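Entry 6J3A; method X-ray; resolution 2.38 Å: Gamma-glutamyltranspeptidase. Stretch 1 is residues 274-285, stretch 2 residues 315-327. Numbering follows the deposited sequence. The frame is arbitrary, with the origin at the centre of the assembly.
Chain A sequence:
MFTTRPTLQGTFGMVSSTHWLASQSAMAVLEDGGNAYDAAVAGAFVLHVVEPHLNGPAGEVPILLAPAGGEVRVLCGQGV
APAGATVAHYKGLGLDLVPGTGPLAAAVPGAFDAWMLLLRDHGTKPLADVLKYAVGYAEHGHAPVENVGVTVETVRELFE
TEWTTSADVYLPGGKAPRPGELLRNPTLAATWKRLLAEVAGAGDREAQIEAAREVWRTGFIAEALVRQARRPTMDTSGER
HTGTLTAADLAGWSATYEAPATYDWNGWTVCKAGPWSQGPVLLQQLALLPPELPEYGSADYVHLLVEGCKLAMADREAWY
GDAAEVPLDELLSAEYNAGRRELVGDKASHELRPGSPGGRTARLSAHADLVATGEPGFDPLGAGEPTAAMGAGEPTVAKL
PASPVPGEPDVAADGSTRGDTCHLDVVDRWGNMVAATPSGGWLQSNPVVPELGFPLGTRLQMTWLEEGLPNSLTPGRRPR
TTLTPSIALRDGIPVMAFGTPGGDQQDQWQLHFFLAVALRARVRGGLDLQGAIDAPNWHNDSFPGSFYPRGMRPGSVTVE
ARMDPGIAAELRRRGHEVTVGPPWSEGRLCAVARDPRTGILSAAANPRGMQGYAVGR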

# COMPACT_ATOMS: atom_id res chain seq x y z
N GLY A 274 -27.33 14.52 -5.07
CA GLY A 274 -28.39 15.08 -5.93
C GLY A 274 -27.89 15.91 -7.11
O GLY A 274 -26.72 16.27 -7.16
N PRO A 275 -28.80 16.27 -8.04
CA PRO A 275 -28.41 16.87 -9.33
C PRO A 275 -27.82 18.28 -9.29
O PRO A 275 -27.44 18.81 -10.35
CB PRO A 275 -29.71 16.84 -10.14
CG PRO A 275 -30.79 16.88 -9.11
CD PRO A 275 -30.25 16.42 -7.78
N TRP A 276 -27.75 18.89 -8.11
CA TRP A 276 -26.82 20.03 -7.87
C TRP A 276 -25.34 19.61 -8.02
O TRP A 276 -24.46 20.46 -8.19
CB TRP A 276 -27.06 20.69 -6.50
CG TRP A 276 -26.99 19.75 -5.34
CD1 TRP A 276 -28.04 19.11 -4.76
CD2 TRP A 276 -25.81 19.32 -4.64
NE1 TRP A 276 -27.59 18.30 -3.74
CE2 TRP A 276 -26.23 18.41 -3.64
CE3 TRP A 276 -24.44 19.61 -4.75
CZ2 TRP A 276 -25.34 17.79 -2.76
CZ3 TRP A 276 -23.54 18.99 -3.87
CH2 TRP A 276 -24.00 18.09 -2.89
N SER A 277 -25.06 18.31 -7.93
CA SER A 277 -23.80 17.73 -8.39
C SER A 277 -24.03 17.08 -9.76
O SER A 277 -25.15 16.96 -10.21
CB SER A 277 -23.31 16.70 -7.39
OG SER A 277 -24.03 15.48 -7.51
N GLN A 278 -22.95 16.63 -10.40
CA GLN A 278 -23.08 15.73 -11.56
C GLN A 278 -23.43 14.28 -11.16
O GLN A 278 -23.58 13.42 -12.04
CB GLN A 278 -21.80 15.72 -12.42
CG GLN A 278 -20.57 15.07 -11.76
CD GLN A 278 -19.42 14.81 -12.73
OE1 GLN A 278 -18.26 14.88 -12.34
NE2 GLN A 278 -19.73 14.50 -13.99
N GLY A 279 -23.53 14.02 -9.86
CA GLY A 279 -23.72 12.66 -9.32
C GLY A 279 -24.66 11.77 -10.10
O GLY A 279 -24.29 10.66 -10.51
N PRO A 280 -25.89 12.26 -10.33
CA PRO A 280 -26.89 11.52 -11.07
C PRO A 280 -26.54 11.07 -12.50
O PRO A 280 -27.21 10.18 -13.01
CB PRO A 280 -28.07 12.48 -11.09
CG PRO A 280 -27.95 13.19 -9.78
CD PRO A 280 -26.48 13.45 -9.68
N VAL A 281 -25.51 11.65 -13.11
CA VAL A 281 -25.12 11.26 -14.46
C VAL A 281 -24.59 9.82 -14.54
O VAL A 281 -24.68 9.18 -15.59
CB VAL A 281 -24.12 12.28 -15.08
CG1 VAL A 281 -22.67 11.97 -14.72
CG2 VAL A 281 -24.27 12.31 -16.60
N LEU A 282 -24.02 9.33 -13.43
CA LEU A 282 -23.65 7.91 -13.28
C LEU A 282 -24.91 7.05 -13.32
O LEU A 282 -24.99 6.07 -14.06
CB LEU A 282 -22.88 7.67 -11.97
CG LEU A 282 -22.10 6.34 -11.85
CD1 LEU A 282 -20.90 6.46 -10.91
CD2 LEU A 282 -22.99 5.17 -11.42
N LEU A 283 -25.89 7.45 -12.51
CA LEU A 283 -27.18 6.76 -12.44
C LEU A 283 -27.88 6.75 -13.82
O LEU A 283 -28.41 5.72 -14.23
CB LEU A 283 -28.07 7.40 -11.35
CG LEU A 283 -27.50 7.60 -9.93
CD1 LEU A 283 -28.49 8.22 -8.96
CD2 LEU A 283 -27.05 6.27 -9.37
N GLN A 284 -27.83 7.86 -14.55
CA GLN A 284 -28.40 7.93 -15.91
C GLN A 284 -27.71 6.98 -16.88
O GLN A 284 -28.35 6.40 -17.75
CB GLN A 284 -28.36 9.36 -16.47
CG GLN A 284 -29.46 10.25 -15.92
CD GLN A 284 -29.80 11.42 -16.82
OE1 GLN A 284 -29.77 12.57 -16.38
NE2 GLN A 284 -30.13 11.14 -18.09
N GLN A 285 -26.40 6.83 -16.71
CA GLN A 285 -25.65 5.87 -17.52
C GLN A 285 -26.07 4.42 -17.27
O GLN A 285 -26.10 3.61 -18.21
CB GLN A 285 -24.15 6.05 -17.28
CG GLN A 285 -23.59 7.29 -17.96
CD GLN A 285 -22.15 7.56 -17.56
OE1 GLN A 285 -21.22 7.03 -18.17
NE2 GLN A 285 -21.96 8.37 -16.54
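Stretch 2 315-327: DREAWYGDAAEVP

Stretch 2 arrives as the last turns of a helix, residues 315 to 319, and then runs on as loop. Tyr320 is the first residue to leave helical angles (phi/psi -87/153), although its N still donates to Arg316 O at 2.9 Å. Stretch 1 is built in the reverse order: a type I turn from Gly274 to Ser277, then a helix that carries Val281 to Gln285 and continues beyond the stretch. The nearest CA pairs establish the direction. Trp276 CA lies 4.7 Å from Gly321 CA, Pro275 CA lies 5.4 Å from Tyr320 CA, and Val281 CA lies 6.3 Å from Arg316 CA, so the helical part of stretch 2 faces the helical part of stretch 1 while its loop faces the turn, and numbering rises on one side as it falls on the other over most of the contact.

The principal bump is Tyr320, which has 110 Å² covered, the largest share of the 533 Å² buried in all. With chi1 at -67° (m), its ring enters a hollow made by Pro275, Ser277, Gln278, Pro280 and Val281. Pro275 lies over one face, CB to Tyr320 CD2 4.3 Å, while Gln278 O lies at the ring edge, 4.0 Å from Tyr320 CE2. Pro280 CB and Val281 CB approach Tyr320 CE2 at 3.7 and 4.3 Å. At the bottom of the hollow Tyr320 OH donates to Gln284 OE1 at 2.7 Å. Val281 N is also near, 3.3 Å from Tyr320 OH, but the angle is too poor for a hydrogen bond; that amide is already paired with Gln278 O at 2.8 Å.

Gln284 links this site to the helix, because its NE2 donates to Asp315 OD2 at 3.0 Å with an angle of 153°. Both ends of one amide are thereby used, one on the phenol and one on the carboxylate. To one side of these polar contacts, Val281 CG2 packs at 4.0 Å against Arg316 CB.

At the turn, backbone meets backbone: Gly321 N donates to Pro275 O at 3.2 Å, with an angle of 137°. Gly321 has phi/psi 150/-174, angles at which a CB would be jammed against the preceding carbonyl oxygen, and its own O comes within 3.8 Å of Trp276 CA. Farther along the loop, Asp322 CB rests 4.1 Å from Trp276 CB. The chain then swings out through Ala323, Ala324 and Glu325, none of which touches stretch 1, and returns at Val326, whose CB meets Pro275 CG at 3.8 Å. Pro275 is thus a knob seated in a notch whose two walls are the Tyr320 ring and Val326.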

# COMPACT_ATOMS: atom_id res chain seq x y z
N ASP A 315 -27.76 15.34 -21.05
CA ASP A 315 -28.85 15.55 -20.10
C ASP A 315 -28.35 16.30 -18.87
O ASP A 315 -29.04 17.17 -18.37
CB ASP A 315 -29.50 14.22 -19.69
CG ASP A 315 -30.62 13.77 -20.66
OD1 ASP A 315 -31.02 14.54 -21.56
OD2 ASP A 315 -31.10 12.62 -20.49
N ARG A 316 -27.14 15.96 -18.41
CA ARG A 316 -26.47 16.71 -17.35
C ARG A 316 -26.38 18.22 -17.65
O ARG A 316 -26.75 19.06 -16.82
CB ARG A 316 -25.07 16.16 -17.11
CG ARG A 316 -24.35 16.81 -15.94
CD ARG A 316 -22.86 16.51 -15.95
NE ARG A 316 -22.11 17.42 -16.82
CZ ARG A 316 -20.79 17.57 -16.83
NH1 ARG A 316 -20.22 18.43 -17.66
NH2 ARG A 316 -20.02 16.88 -15.99
N GLU A 317 -25.89 18.54 -18.84
CA GLU A 317 -25.74 19.92 -19.28
C GLU A 317 -27.07 20.66 -19.41
O GLU A 317 -27.20 21.82 -18.99
CB GLU A 317 -25.02 19.97 -20.63
CG GLU A 317 -24.63 21.38 -21.07
CD GLU A 317 -23.81 22.10 -20.01
OE1 GLU A 317 -22.83 21.51 -19.53
OE2 GLU A 317 -24.18 23.22 -19.63
N ALA A 318 -28.03 20.00 -20.04
CA ALA A 318 -29.37 20.56 -20.25
C ALA A 318 -30.18 20.74 -18.98
O ALA A 318 -30.86 21.75 -18.83
CB ALA A 318 -30.14 19.68 -21.23
N TRP A 319 -30.12 19.76 -18.09
CA TRP A 319 -31.08 19.66 -16.98
C TRP A 319 -30.52 19.88 -15.58
O TRP A 319 -31.28 20.26 -14.68
CB TRP A 319 -31.83 18.32 -17.06
CG TRP A 319 -32.55 18.17 -18.38
CD1 TRP A 319 -32.25 17.30 -19.39
CD2 TRP A 319 -33.64 18.96 -18.83
NE1 TRP A 319 -33.12 17.49 -20.44
CE2 TRP A 319 -33.97 18.51 -20.13
CE3 TRP A 319 -34.39 20.01 -18.26
CZ2 TRP A 319 -35.02 19.07 -20.86
CZ3 TRP A 319 -35.42 20.57 -18.99
CH2 TRP A 319 -35.73 20.09 -20.28
N TYR A 320 -29.21 19.68 -15.37
CA TYR A 320 -28.67 19.68 -13.99
C TYR A 320 -28.31 21.07 -13.54
O TYR A 320 -27.96 21.94 -14.34
CB TYR A 320 -27.44 18.79 -13.82
CG TYR A 320 -27.66 17.29 -13.95
CD1 TYR A 320 -28.69 16.75 -14.73
CD2 TYR A 320 -26.79 16.40 -13.32
CE1 TYR A 320 -28.85 15.38 -14.87
CE2 TYR A 320 -26.94 15.02 -13.46
CZ TYR A 320 -27.97 14.52 -14.24
OH TYR A 320 -28.13 13.16 -14.38
N GLY A 321 -28.36 21.25 -12.22
CA GLY A 321 -28.07 22.54 -11.61
C GLY A 321 -28.85 22.71 -10.32
O GLY A 321 -29.52 21.79 -9.86
N ASP A 322 -28.74 23.90 -9.75
CA ASP A 322 -29.48 24.26 -8.53
C ASP A 322 -30.31 25.55 -8.66
O ASP A 322 -30.87 26.01 -7.67
CB ASP A 322 -28.50 24.41 -7.36
CG ASP A 322 -29.18 24.29 -6.00
OD1 ASP A 322 -30.09 23.44 -5.84
OD2 ASP A 322 -28.78 25.05 -5.09
N ALA A 323 -30.42 26.10 -9.88
CA ALA A 323 -31.24 27.30 -10.12
C ALA A 323 -32.67 26.98 -10.59
O ALA A 323 -33.43 27.89 -10.94
CB ALA A 323 -30.56 28.21 -11.13
N ALA A 324 -33.02 25.69 -10.59
CA ALA A 324 -34.32 25.21 -11.05
C ALA A 324 -34.57 23.80 -10.54
O ALA A 324 -33.67 23.14 -10.03
CB ALA A 324 -34.39 25.24 -12.57
N GLU A 325 -35.81 23.34 -10.69
CA GLU A 325 -36.16 21.95 -10.41
C GLU A 325 -35.55 21.06 -11.50
O GLU A 325 -35.45 21.46 -12.66
CB GLU A 325 -37.69 21.78 -10.33
N VAL A 326 -35.12 19.86 -11.11
CA VAL A 326 -34.56 18.90 -12.08
C VAL A 326 -35.50 17.70 -12.19
O VAL A 326 -35.94 17.17 -11.17
CB VAL A 326 -33.14 18.44 -11.69
CG1 VAL A 326 -32.51 17.61 -12.81
CG2 VAL A 326 -32.26 19.65 -11.38
N PRO A 327 -35.81 17.26 -13.43
CA PRO A 327 -36.75 16.17 -13.58
C PRO A 327 -35.98 14.85 -13.53
O PRO A 327 -35.85 14.15 -14.54
CB PRO A 327 -37.36 16.46 -14.95
CG PRO A 327 -36.23 17.01 -15.73
CD PRO A 327 -35.34 17.73 -14.74